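Cytochrome B5-HOST origin (Ostreococcus tauri virus 2, PDB 4B8N) binds a b-type haem and probably carries electrons between redox partners, as a virus-encoded member of the cytochrome b5 family. Local coordinates at residues Glu27-Val32 with Lys52-Ile56; Asp36-Asp40 with Val84-Val89. All coordinates share one frame; numbering follows the deposited sequence.

Contact 1: residues Glu27-Val32 with Lys52-Ile56. With HEM (protoporphyrin IX containing Fe), chain E; SO4 (sulfate ion), chain F.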
ATOM      1  N   GLU A  27       6.700   3.187  -9.035  1.00 22.90           N
ATOM      2  CA  GLU A  27       5.955   2.106  -9.699  1.00 23.25           C
ATOM      3  C   GLU A  27       6.682   0.759  -9.556  1.00 22.32           C
ATOM      4  O   GLU A  27       6.051  -0.283  -9.362  1.00 20.21           O
ATOM      5  CB  GLU A  27       5.739   2.436 -11.178  1.00 25.46           C
ATOM      6  CG  GLU A  27       5.113   1.298 -11.984  1.00 29.96           C
ATOM      7  CD  GLU A  27       4.766   1.700 -13.408  1.00 33.96           C
ATOM      8  OE1 GLU A  27       5.148   2.804 -13.828  1.00 32.61           O
ATOM      9  OE2 GLU A  27       4.115   0.907 -14.115  1.00 43.72           O
ATOM     10  N   GLU A  28       8.015   0.793  -9.638  1.00 24.48           N
ATOM     11  CA  GLU A  28       8.842  -0.425  -9.586  1.00 25.12           C
ATOM     12  C   GLU A  28       8.971  -1.019  -8.174  1.00 29.88           C
ATOM     13  O   GLU A  28       9.388  -2.182  -7.991  1.00 28.22           O
ATOM     14  CB  GLU A  28      10.231  -0.142 -10.190  1.00 24.78           C
ATOM     15  CG  GLU A  28      10.205   0.245 -11.675  1.00 31.75           C
ATOM     16  CD  GLU A  28       9.959   1.735 -11.956  1.00 33.44           C
ATOM     17  OE1 GLU A  28       9.683   2.522 -11.022  1.00 27.46           O
ATOM     18  OE2 GLU A  28      10.044   2.133 -13.138  1.00 32.28           O
ATOM     19  N   ASP A  29       8.606  -0.231  -7.168  1.00 26.83           N
ATOM     20  CA  ASP A  29       8.823  -0.622  -5.777  1.00 24.59           C
ATOM     21  C   ASP A  29       7.884   0.211  -4.906  1.00 25.89           C
ATOM     22  O   ASP A  29       8.258   1.275  -4.400  1.00 21.49           O
ATOM     23  CB  ASP A  29      10.300  -0.380  -5.424  1.00 26.50           C
ATOM     24  CG  ASP A  29      10.654  -0.811  -4.010  1.00 30.64           C
ATOM     25  OD1 ASP A  29       9.857  -1.502  -3.332  1.00 26.76           O
ATOM     26  OD2 ASP A  29      11.752  -0.432  -3.570  1.00 37.72           O
ATOM     27  N   CYS A  30       6.656  -0.277  -4.748  1.00 22.26           N
ATOM     28  CA  CYS A  30       5.538   0.545  -4.279  1.00 22.77           C
ATOM     29  C   CYS A  30       4.894   0.013  -2.997  1.00 23.07           C
ATOM     30  O   CYS A  30       4.140  -0.967  -3.030  1.00 27.14           O
ATOM     31  CB  CYS A  30       4.490   0.656  -5.395  1.00 20.65           C
ATOM     32  SG  CYS A  30       3.060   1.680  -4.984  1.00 22.02           S
ATOM     33  N   TRP A  31       5.200   0.650  -1.866  1.00 22.15           N
ATOM     34  CA  TRP A  31       4.551   0.290  -0.606  1.00 24.19           C
ATOM     35  C   TRP A  31       3.588   1.354  -0.255  1.00 21.26           C
ATOM     36  O   TRP A  31       3.853   2.527  -0.497  1.00 23.91           O
ATOM     37  CB  TRP A  31       5.542   0.204   0.534  1.00 23.11           C
ATOM     38  CG  TRP A  31       6.523  -0.933   0.508  1.00 25.20           C
ATOM     39  CD1 TRP A  31       6.756  -1.857  -0.507  1.00 25.24           C
ATOM     40  CD2 TRP A  31       7.490  -1.268   1.563  1.00 24.95           C
ATOM     41  NE1 TRP A  31       7.755  -2.733  -0.146  1.00 23.21           N
ATOM     42  CE2 TRP A  31       8.241  -2.429   1.080  1.00 24.36           C
ATOM     43  CE3 TRP A  31       7.789  -0.746   2.820  1.00 24.98           C
ATOM     44  CZ2 TRP A  31       9.238  -3.028   1.838  1.00 28.72           C
ATOM     45  CZ3 TRP A  31       8.806  -1.355   3.568  1.00 27.47           C
ATOM     46  CH2 TRP A  31       9.506  -2.469   3.089  1.00 31.72           C
ATOM     47  N   VAL A  32       2.471   0.972   0.347  1.00 18.51           N
ATOM     48  CA  VAL A  32       1.439   1.929   0.755  1.00 21.47           C
ATOM     49  C   VAL A  32       0.945   1.545   2.154  1.00 23.29           C
ATOM     50  O   VAL A  32       0.770   0.356   2.434  1.00 17.98           O
ATOM     51  CB  VAL A  32       0.253   1.957  -0.250  1.00 21.79           C
ATOM     52  CG1 VAL A  32      -0.851   2.886   0.221  1.00 25.84           C
ATOM     53  CG2 VAL A  32       0.721   2.384  -1.637  1.00 25.29           C
ATOM     54  N   LYS A  52      -3.028   2.179 -12.286  1.00 19.00           N
ATOM     55  CA  LYS A  52      -1.724   2.158 -11.621  1.00 19.04           C
ATOM     56  C   LYS A  52      -1.402   3.467 -10.909  1.00 20.71           C
ATOM     57  O   LYS A  52      -0.942   3.482  -9.766  1.00 18.18           O
ATOM     58  CB  LYS A  52      -0.601   1.901 -12.640  1.00 26.64           C
ATOM     59  CG  LYS A  52      -0.661   0.582 -13.383  1.00 38.65           C
ATOM     60  CD  LYS A  52       0.451   0.519 -14.429  1.00 46.46           C
ATOM     61  CE  LYS A  52       0.478  -0.836 -15.127  1.00 56.60           C
ATOM     62  NZ  LYS A  52       1.486  -0.898 -16.225  1.00 60.08           N
ATOM     63  N   LYS A  53      -1.637   4.570 -11.603  1.00 18.44           N
ATOM     64  CA  LYS A  53      -1.184   5.882 -11.123  1.00 17.80           C
ATOM     65  C   LYS A  53      -1.859   6.357  -9.851  1.00 20.18           C
ATOM     66  O   LYS A  53      -1.206   6.986  -9.006  1.00 20.18           O
ATOM     67  CB  LYS A  53      -1.323   6.904 -12.236  1.00 19.64           C
ATOM     68  CG  LYS A  53      -0.382   6.634 -13.397  1.00 24.69           C
ATOM     69  CD  LYS A  53      -0.461   7.786 -14.382  1.00 31.96           C
ATOM     70  CE  LYS A  53      -0.682   7.276 -15.794  1.00 44.39           C
ATOM     71  NZ  LYS A  53      -2.080   6.801 -16.004  1.00 33.07           N
ATOM     72  N   ALA A  54      -3.151   6.041  -9.703  1.00 18.75           N
ATOM     73  CA  ALA A  54      -3.884   6.352  -8.473  1.00 20.74           C
ATOM     74  C   ALA A  54      -3.162   5.814  -7.242  1.00 19.52           C
ATOM     75  O   ALA A  54      -3.141   6.468  -6.203  1.00 21.67           O
ATOM     76  CB  ALA A  54      -5.299   5.797  -8.524  1.00 19.75           C
ATOM     77  N   ILE A  55      -2.616   4.606  -7.345  1.00 21.98           N
ATOM     78  CA  ILE A  55      -1.840   4.046  -6.227  1.00 16.53           C
ATOM     79  C   ILE A  55      -0.419   4.590  -6.171  1.00 18.92           C
ATOM     80  O   ILE A  55       0.065   4.933  -5.079  1.00 20.01           O
ATOM     81  CB  ILE A  55      -1.837   2.499  -6.220  1.00 19.58           C
ATOM     82  CG1 ILE A  55      -3.273   1.981  -6.227  1.00 18.95           C
ATOM     83  CG2 ILE A  55      -1.084   1.970  -4.988  1.00 17.91           C
ATOM     84  CD1 ILE A  55      -3.410   0.476  -6.354  1.00 17.40           C
ATOM     85  N   ILE A  56       0.251   4.666  -7.323  1.00 20.23           N
ATOM     86  CA  ILE A  56       1.635   5.185  -7.374  1.00 19.19           C
ATOM     87  C   ILE A  56       1.715   6.588  -6.727  1.00 20.51           C
ATOM     88  O   ILE A  56       2.695   6.938  -6.059  1.00 20.27           O
ATOM     89  CB  ILE A  56       2.184   5.232  -8.825  1.00 17.34           C
ATOM     90  CG1 ILE A  56       2.278   3.822  -9.424  1.00 19.89           C
ATOM     91  CG2 ILE A  56       3.557   5.880  -8.853  1.00 24.28           C
ATOM     92  CD1 ILE A  56       2.302   3.798 -10.954  1.00 16.67           C
TER
HETATM   93  CHA HEM E 201     -11.297   1.485  -7.662  1.00 23.94           C
HETATM   94  CHB HEM E 201      -9.199  -2.264  -5.090  1.00 20.77           C
HETATM   95  CHC HEM E 201      -5.891   0.753  -3.305  1.00 20.09           C
HETATM   96  CHD HEM E 201      -7.940   4.400  -5.898  1.00 19.45           C
HETATM   97  C1A HEM E 201     -11.002   0.213  -7.052  1.00 22.02           C
HETATM   98  C2A HEM E 201     -11.843  -0.958  -7.316  1.00 22.74           C
HETATM   99  C3A HEM E 201     -11.232  -2.039  -6.553  1.00 21.88           C
HETATM  100  C4A HEM E 201     -10.034  -1.469  -5.932  1.00 23.14           C
HETATM  101  CMA HEM E 201     -11.697  -3.460  -6.487  1.00 24.13           C
HETATM  102  CAA HEM E 201     -13.094  -1.053  -8.167  1.00 26.92           C
HETATM  103  CBA HEM E 201     -14.324  -1.037  -7.253  1.00 37.35           C
HETATM  104  CGA HEM E 201     -14.457   0.358  -6.688  1.00 47.51           C
HETATM  105  O1A HEM E 201     -14.810   1.316  -7.449  1.00 44.90           O
HETATM  106  O2A HEM E 201     -14.185   0.496  -5.476  1.00 45.05           O
HETATM  107  C1B HEM E 201      -8.084  -1.745  -4.349  1.00 22.01           C
HETATM  108  C2B HEM E 201      -7.312  -2.623  -3.456  1.00 23.09           C
HETATM  109  C3B HEM E 201      -6.337  -1.683  -2.940  1.00 23.85           C
HETATM  110  C4B HEM E 201      -6.661  -0.419  -3.599  1.00 20.91           C
HETATM  111  CMB HEM E 201      -7.499  -4.084  -3.178  1.00 24.21           C
HETATM  112  CAB HEM E 201      -5.221  -1.961  -2.000  1.00 24.35           C
HETATM  113  CBB HEM E 201      -5.167  -1.353  -0.850  1.00 31.92           C
HETATM  114  C1C HEM E 201      -6.175   2.068  -3.770  1.00 22.07           C
HETATM  115  C2C HEM E 201      -5.341   3.239  -3.399  1.00 22.83           C
HETATM  116  C3C HEM E 201      -5.965   4.282  -4.182  1.00 21.94           C
HETATM  117  C4C HEM E 201      -7.075   3.699  -4.980  1.00 24.40           C
HETATM  118  CMC HEM E 201      -4.153   3.288  -2.459  1.00 23.85           C
HETATM  119  CAC HEM E 201      -5.555   5.693  -4.183  1.00 30.25           C
HETATM  120  CBC HEM E 201      -6.270   6.493  -3.429  1.00 37.29           C
HETATM  121  C1D HEM E 201      -9.037   3.916  -6.673  1.00 22.65           C
HETATM  122  C2D HEM E 201      -9.803   4.829  -7.538  1.00 29.70           C
HETATM  123  C3D HEM E 201     -10.825   3.941  -8.067  1.00 27.07           C
HETATM  124  C4D HEM E 201     -10.491   2.642  -7.446  1.00 24.88           C
HETATM  125  CMD HEM E 201      -9.612   6.312  -7.822  1.00 33.60           C
HETATM  126  CAD HEM E 201     -11.947   4.242  -9.021  1.00 32.20           C
HETATM  127  CBD HEM E 201     -13.276   4.399  -8.278  1.00 39.61           C
HETATM  128  CGD HEM E 201     -14.467   4.482  -9.232  1.00 57.15           C
HETATM  129  O1D HEM E 201     -14.290   4.729 -10.451  1.00 64.37           O
HETATM  130  O2D HEM E 201     -15.609   4.304  -8.756  1.00 56.31           O
HETATM  131  NA  HEM E 201      -9.962  -0.049  -6.068  1.00 23.25           N
HETATM  132  NB  HEM E 201      -7.725  -0.452  -4.401  1.00 20.19           N
HETATM  133  NC  HEM E 201      -7.265   2.361  -4.621  1.00 22.46           N
HETATM  134  ND  HEM E 201      -9.461   2.626  -6.597  1.00 22.67           N
HETATM  135 FE   HEM E 201      -8.467   1.109  -5.554  1.00 22.08          FE
HETATM  136  S   SO4 F1092      -3.425   3.701 -15.436  1.00 55.56           S
HETATM  137  O1  SO4 F1092      -2.661   3.999 -16.675  1.00 67.32           O
HETATM  138  O2  SO4 F1092      -3.075   4.699 -14.361  1.00 28.19           O
HETATM  139  O3  SO4 F1092      -3.102   2.308 -15.050  1.00 47.33           O
HETATM  140  O4  SO4 F1092      -4.878   3.766 -15.730  1.00 58.50           O
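Lys52 opens the contact, its extended chain crossing the Glu27 side chain at a slant. Its CD stands 3.7 Å from Glu27 OE2, and the ammonium NZ lies 3.8 Å from the same oxygen, so the ion pair is a long one. At the other end of the residue, the backbone N of Lys52 gives a nearly straight hydrogen bond (2.8 Å, 179°) to O3 of a sulfate ion, probably taken from the crystallisation liquor. Lys53 grips that anion too, through its backbone N and through NZ, which reaches back to O1 and O2 because its chain bends at the third and fourth torsions. Ala54 turns to the haem, its carbonyl O 3.2 Å from the haem vinyl carbon CAC. Ile55 is the two-sided residue: CG1 lies 3.7 Å from haem C2C and CD1 also meets the porphyrin, while CG2, anti to the backbone N, is directed at the strand and meets Val32 CG2 at 3.8 Å and, more loosely, Cys30 SG. In Ile56, CG1 is anti to the carbonyl carbon and carries CD1 to Glu27, where it rests on CB, at 3.7 Å, and on CG, with the carboxylate more distant. Glu27, with CG anti to the backbone N (chi1 173°) and the chain extended beyond it, thus offers methylenes to Ile56 and an oxygen to Lys52. The chemistry is therefore graded: the charged pair and the Glu27-Ile56 packing lie at the more open end, and the buried Cys30, Val32 and Ile55 make the apolar contacts through which helix 52-56 joins the haem pocket of the cytochrome b5 fold to strand 29-32.

Contact 2: residues Asp36-Asp40 with Val84-Val89; sequences DIVYD and VVLGPV
Val38 faces the bulged edge of strand 85-88. Its CB lies 3.6 Å from Gly87 O, the oxygen that also accepts the nearly straight bond from Val38 N (2.7 Å, 179°). From CB the two methyls part: CG1, anti to the backbone N (chi1 -173°), touches Leu86 CD1, and CG2 lies against Gly87 O as well as Val89 CG2, the latter at 3.9 Å. Ile21 of helix 18-22 touches both valines. On the backbone, Val38 O accepts Leu86 N at 2.9 Å, so Leu86 and Gly87 both face Val38 and form a classic beta bulge, at which Gly87 has a positive phi (136°). The bonds Val89 N to Asp36 O and Asp40 N to Val84 O (2.8 Å) complete the antiparallel pairing on either side of the bulge. On the other face, Ile37 CG2 and Tyr39 CE2 both pack on the methyls of Val85, CE2 at 3.8 Å from Val85 CG2, while Ile37 CD1 reaches Pro88. The four backbone bonds thus satisfy the amide groups that face each other and set the register of this outermost strand, while apolar side chains pack across the pairing on both faces.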
ATOM      1  N   ASP A  36      -2.259   1.771   9.276  1.00 25.07           N
ATOM      2  CA  ASP A  36      -1.046   1.358   9.988  1.00 27.96           C
ATOM      3  C   ASP A  36      -0.498  -0.023   9.610  1.00 28.33           C
ATOM      4  O   ASP A  36       0.365  -0.581  10.319  1.00 26.60           O
ATOM      5  CB  ASP A  36      -1.243   1.492  11.510  1.00 31.38           C
ATOM      6  CG  ASP A  36      -1.389   2.953  11.960  1.00 39.96           C
ATOM      7  OD1 ASP A  36      -0.899   3.875  11.264  1.00 37.35           O
ATOM      8  OD2 ASP A  36      -2.006   3.181  13.012  1.00 37.84           O
ATOM      9  N   ILE A  37      -0.989  -0.553   8.486  1.00 23.68           N
ATOM     10  CA  ILE A  37      -0.476  -1.803   7.896  1.00 20.74           C
ATOM     11  C   ILE A  37       0.185  -1.503   6.554  1.00 23.48           C
ATOM     12  O   ILE A  37      -0.399  -0.800   5.724  1.00 24.67           O
ATOM     13  CB  ILE A  37      -1.594  -2.860   7.706  1.00 21.93           C
ATOM     14  CG1 ILE A  37      -2.167  -3.290   9.066  1.00 26.46           C
ATOM     15  CG2 ILE A  37      -1.077  -4.090   6.958  1.00 17.14           C
ATOM     16  CD1 ILE A  37      -1.172  -4.005   9.973  1.00 22.55           C
ATOM     17  N   VAL A  38       1.397  -2.026   6.343  1.00 20.91           N
ATOM     18  CA  VAL A  38       2.133  -1.768   5.104  1.00 18.92           C
ATOM     19  C   VAL A  38       1.799  -2.853   4.077  1.00 23.17           C
ATOM     20  O   VAL A  38       1.895  -4.035   4.377  1.00 21.73           O
ATOM     21  CB  VAL A  38       3.661  -1.727   5.347  1.00 20.84           C
ATOM     22  CG1 VAL A  38       4.406  -1.291   4.096  1.00 17.79           C
ATOM     23  CG2 VAL A  38       3.998  -0.803   6.504  1.00 23.49           C
ATOM     24  N   TYR A  39       1.389  -2.435   2.880  1.00 21.70           N
ATOM     25  CA  TYR A  39       1.135  -3.332   1.759  1.00 22.69           C
ATOM     26  C   TYR A  39       2.171  -3.090   0.659  1.00 23.49           C
ATOM     27  O   TYR A  39       2.487  -1.948   0.352  1.00 24.21           O
ATOM     28  CB  TYR A  39      -0.282  -3.084   1.212  1.00 23.97           C
ATOM     29  CG  TYR A  39      -1.373  -3.326   2.239  1.00 23.14           C
ATOM     30  CD1 TYR A  39      -1.787  -2.318   3.119  1.00 22.96           C
ATOM     31  CD2 TYR A  39      -1.959  -4.577   2.360  1.00 24.84           C
ATOM     32  CE1 TYR A  39      -2.772  -2.552   4.073  1.00 25.50           C
ATOM     33  CE2 TYR A  39      -2.951  -4.818   3.294  1.00 25.55           C
ATOM     34  CZ  TYR A  39      -3.351  -3.818   4.153  1.00 21.18           C
ATOM     35  OH  TYR A  39      -4.334  -4.090   5.080  1.00 19.68           O
ATOM     36  N   ASP A  40       2.704  -4.162   0.080  1.00 18.67           N
ATOM     37  CA  ASP A  40       3.542  -4.034  -1.100  1.00 22.77           C
ATOM     38  C   ASP A  40       2.650  -4.201  -2.310  1.00 22.92           C
ATOM     39  O   ASP A  40       2.246  -5.317  -2.645  1.00 19.00           O
ATOM     40  CB  ASP A  40       4.689  -5.045  -1.113  1.00 23.70           C
ATOM     41  CG  ASP A  40       5.591  -4.908  -2.351  1.00 25.28           C
ATOM     42  OD1 ASP A  40       5.266  -4.156  -3.296  1.00 26.06           O
ATOM     43  OD2 ASP A  40       6.646  -5.564  -2.373  1.00 34.35           O
ATOM     44  N   VAL A  84       1.493  -9.919   0.054  1.00 25.00           N
ATOM     45  CA  VAL A  84       1.655  -8.460  -0.098  1.00 23.95           C
ATOM     46  C   VAL A  84       1.447  -7.692   1.205  1.00 21.64           C
ATOM     47  O   VAL A  84       1.699  -6.483   1.269  1.00 23.13           O
ATOM     48  CB  VAL A  84       0.780  -7.857  -1.232  1.00 23.72           C
ATOM     49  CG1 VAL A  84       1.110  -8.509  -2.573  1.00 24.08           C
ATOM     50  CG2 VAL A  84      -0.709  -7.949  -0.916  1.00 25.59           C
ATOM     51  N   VAL A  85       0.967  -8.385   2.232  1.00 21.62           N
ATOM     52  CA  VAL A  85       0.711  -7.747   3.516  1.00 24.30           C
ATOM     53  C   VAL A  85       1.986  -7.881   4.331  1.00 27.87           C
ATOM     54  O   VAL A  85       2.292  -8.951   4.851  1.00 27.04           O
ATOM     55  CB  VAL A  85      -0.497  -8.360   4.257  1.00 22.45           C
ATOM     56  CG1 VAL A  85      -0.803  -7.556   5.513  1.00 19.66           C
ATOM     57  CG2 VAL A  85      -1.720  -8.439   3.346  1.00 21.75           C
ATOM     58  N   LEU A  86       2.732  -6.787   4.429  1.00 23.27           N
ATOM     59  CA  LEU A  86       4.053  -6.836   5.030  1.00 27.94           C
ATOM     60  C   LEU A  86       4.009  -6.781   6.551  1.00 31.40           C
ATOM     61  O   LEU A  86       4.829  -7.416   7.205  1.00 28.07           O
ATOM     62  CB  LEU A  86       4.953  -5.727   4.467  1.00 25.48           C
ATOM     63  CG  LEU A  86       5.096  -5.671   2.936  1.00 26.99           C
ATOM     64  CD1 LEU A  86       6.153  -4.652   2.589  1.00 27.98           C
ATOM     65  CD2 LEU A  86       5.449  -7.027   2.320  1.00 31.19           C
ATOM     66  N   GLY A  87       3.055  -6.034   7.104  1.00 31.24           N
ATOM     67  CA  GLY A  87       2.910  -5.908   8.556  1.00 26.24           C
ATOM     68  C   GLY A  87       2.650  -4.479   9.016  1.00 31.56           C
ATOM     69  O   GLY A  87       2.514  -3.566   8.194  1.00 23.85           O
ATOM     70  N   PRO A  88       2.590  -4.267  10.342  1.00 31.14           N
ATOM     71  CA  PRO A  88       2.294  -2.932  10.840  1.00 27.56           C
ATOM     72  C   PRO A  88       3.511  -1.984  10.802  1.00 27.46           C
ATOM     73  O   PRO A  88       4.658  -2.440  10.903  1.00 25.48           O
ATOM     74  CB  PRO A  88       1.848  -3.201  12.285  1.00 28.33           C
ATOM     75  CG  PRO A  88       2.674  -4.387  12.697  1.00 30.72           C
ATOM     76  CD  PRO A  88       2.871  -5.216  11.441  1.00 36.34           C
ATOM     77  N   VAL A  89       3.240  -0.686  10.634  1.00 26.30           N
ATOM     78  CA  VAL A  89       4.254   0.370  10.749  1.00 28.56           C
ATOM     79  C   VAL A  89       4.946   0.301  12.120  1.00 29.34           C
ATOM     80  O   VAL A  89       4.286   0.138  13.150  1.00 28.94           O
ATOM     81  CB  VAL A  89       3.616   1.774  10.568  1.00 29.42           C
ATOM     82  CG1 VAL A  89       4.621   2.893  10.823  1.00 25.26           C
ATOM     83  CG2 VAL A  89       3.033   1.928   9.174  1.00 22.31           C
TER

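How the contacts relate
From the N terminus, the chain runs through 27-32, turns directly into 36-40, and then reaches helix 52-56, where contact 1 closes a loop of 19 residues. Contact 2 begins inside that loop and closes only at 84-89; 43 residues, helix 52-56 among them, separate its two segments, and the two contacts therefore cross rather than nest. They meet in the sheet, where strands 29-34 and 37-40 are neighbours: Val32 O probably accepts Tyr39 N at 2.9 Å, and the Trp31 ring packs on Val38 and Leu86. Contact 1 thus ties the sheet to a haem-pocket helix, and contact 2 adds the C-terminal strand at the edge of the sheet.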